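PDB 7KCG: 16 kDa salivary peptide from Culex quinquefasciatus, which is of unknown function but, as a mosquito salivary protein with a ricin-type beta-trefoil fold, may bind sugars. Local coordinates for residues 79-82 with 83-87. Residues are numbered along the deposited sequence; the frame is centred on the assembly and turned at random.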
loop_
_atom_site.group_PDB
_atom_site.type_symbol
_atom_site.label_atom_id
_atom_site.label_comp_id
_atom_site.label_asym_id
_atom_site.label_seq_id
_atom_site.Cartn_x
_atom_site.Cartn_y
_atom_site.Cartn_z
ATOM N N PHE A 79 7.318 4.304 -1.795
ATOM C CA PHE A 79 7.219 5.357 -2.798
ATOM C C PHE A 79 6.188 5.018 -3.864
ATOM O O PHE A 79 5.854 3.858 -4.089
ATOM C CB PHE A 79 8.549 5.565 -3.552
ATOM C CG PHE A 79 9.679 6.062 -2.714
ATOM C CD1 PHE A 79 9.555 7.209 -1.963
ATOM C CD2 PHE A 79 10.895 5.394 -2.719
ATOM C CE1 PHE A 79 10.613 7.675 -1.216
ATOM C CE2 PHE A 79 11.959 5.860 -1.976
ATOM C CZ PHE A 79 11.812 7.006 -1.222
ATOM N N LEU A 80 5.745 6.056 -4.571
ATOM C CA LEU A 80 5.142 5.933 -5.889
ATOM C C LEU A 80 6.209 6.178 -6.962
ATOM O O LEU A 80 7.024 7.092 -6.834
ATOM C CB LEU A 80 3.991 6.924 -6.046
ATOM C CG LEU A 80 2.807 6.701 -5.104
ATOM C CD1 LEU A 80 1.679 7.660 -5.416
ATOM C CD2 LEU A 80 2.347 5.255 -5.232
ATOM N N TRP A 81 6.199 5.353 -8.014
ATOM C CA TRP A 81 7.268 5.316 -9.024
ATOM C C TRP A 81 6.933 6.289 -10.156
ATOM O O TRP A 81 6.176 5.957 -11.070
ATOM C CB TRP A 81 7.440 3.881 -9.508
ATOM C CG TRP A 81 8.529 3.607 -10.496
ATOM C CD1 TRP A 81 8.408 2.905 -11.650
ATOM C CD2 TRP A 81 9.910 3.972 -10.391
ATOM N NE1 TRP A 81 9.616 2.840 -12.296
ATOM C CE2 TRP A 81 10.557 3.480 -11.538
ATOM C CE3 TRP A 81 10.658 4.673 -9.446
ATOM C CZ2 TRP A 81 11.916 3.667 -11.766
ATOM C CZ3 TRP A 81 12.009 4.857 -9.675
ATOM C CH2 TRP A 81 12.622 4.360 -10.827
ATOM N N ILE A 82 7.463 7.515 -10.144
ATOM C CA ILE A 82 7.055 8.541 -11.162
ATOM C C ILE A 82 7.477 8.161 -12.585
ATOM O O ILE A 82 6.700 8.403 -13.499
ATOM C CB ILE A 82 7.562 9.940 -10.769
ATOM C CG1 ILE A 82 7.198 10.282 -9.325
ATOM C CG2 ILE A 82 7.058 11.006 -11.726
ATOM C CD1 ILE A 82 7.641 11.660 -8.910
ATOM N N LYS A 83 8.637 7.548 -12.753
ATOM C CA LYS A 83 9.177 7.199 -14.095
ATOM C C LYS A 83 8.217 6.332 -14.919
ATOM O O LYS A 83 8.233 6.480 -16.144
ATOM C CB LYS A 83 10.539 6.531 -13.917
ATOM C CG LYS A 83 11.375 6.379 -15.180
ATOM C CD LYS A 83 12.843 6.633 -14.959
ATOM C CE LYS A 83 13.623 5.374 -14.656
ATOM N NZ LYS A 83 13.426 4.335 -15.693
ATOM N N LYS A 84 7.471 5.427 -14.293
ATOM C CA LYS A 84 6.457 4.594 -14.991
ATOM C C LYS A 84 7.075 3.388 -15.706
ATOM O O LYS A 84 6.345 2.711 -16.420
ATOM C CB LYS A 84 5.394 5.424 -15.706
ATOM C CG LYS A 84 4.398 6.103 -14.784
ATOM C CD LYS A 84 3.233 6.703 -15.516
ATOM C CE LYS A 84 2.695 7.934 -14.828
ATOM N NZ LYS A 84 1.330 8.260 -15.300
ATOM N N SER A 85 8.361 3.126 -15.491
ATOM C CA SER A 85 8.985 1.884 -16.000
ATOM C C SER A 85 8.490 0.741 -15.114
ATOM O O SER A 85 8.534 0.889 -13.923
ATOM C CB SER A 85 10.473 1.975 -15.927
ATOM O OG SER A 85 10.894 2.895 -14.948
ATOM N N LEU A 86 8.034 -0.356 -15.692
ATOM C CA LEU A 86 7.494 -1.434 -14.873
ATOM C C LEU A 86 8.581 -2.013 -13.973
ATOM O O LEU A 86 9.674 -2.357 -14.436
ATOM C CB LEU A 86 6.905 -2.514 -15.764
ATOM C CG LEU A 86 5.937 -3.481 -15.095
ATOM C CD1 LEU A 86 4.681 -2.748 -14.624
ATOM C CD2 LEU A 86 5.594 -4.608 -16.067
ATOM N N ILE A 87 8.287 -2.116 -12.683
ATOM C CA ILE A 87 9.243 -2.633 -11.710
ATOM C C ILE A 87 9.128 -4.151 -11.692
ATOM O O ILE A 87 8.049 -4.699 -11.436
ATOM C CB ILE A 87 8.998 -2.024 -10.319
ATOM C CG1 ILE A 87 9.373 -0.549 -10.357
ATOM C CG2 ILE A 87 9.789 -2.745 -9.242
ATOM C CD1 ILE A 87 9.210 0.176 -9.038
#
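The indole of Trp81 lies between Lys83 and Ile87, while Ser85 meets its nitrogen. Two aliphatic groups make CH-pi contacts with opposite faces: Lys83 CB stands 4.1 Å from the centroid of the six-membered ring, and Ile87 CD1 sits 3.9 Å from that of the five-membered ring, almost directly above it. With CG anti to the backbone N (chi1 -177°), Trp81 swings its ring into the curve of the following loop. The lysine chain runs alongside the indole and bends, bringing Lys83 CE within 3.8 Å of Trp81 CZ2.

Polar contacts gather at the pyrrole nitrogen. Trp81 NE1 donates to Ser85 OG at 2.9 Å, the hydroxyl being tilted 21° from the ring plane, and makes a weaker, more bent bond (122°) to Ser85 O at 2.8 Å. Lys83 NZ also donates to Ser85 OG, at 3.0 Å, so the hydroxyl oxygen receives two N-H groups and links the lysine to the tryptophan.

Phe67 from strand 64-69 meets the Trp81 ring nearly perpendicularly. The surface loop that follows strand 76-81 thus curls round the tryptophan at the strand's end, a peripheral feature of this ricin-type beta-trefoil.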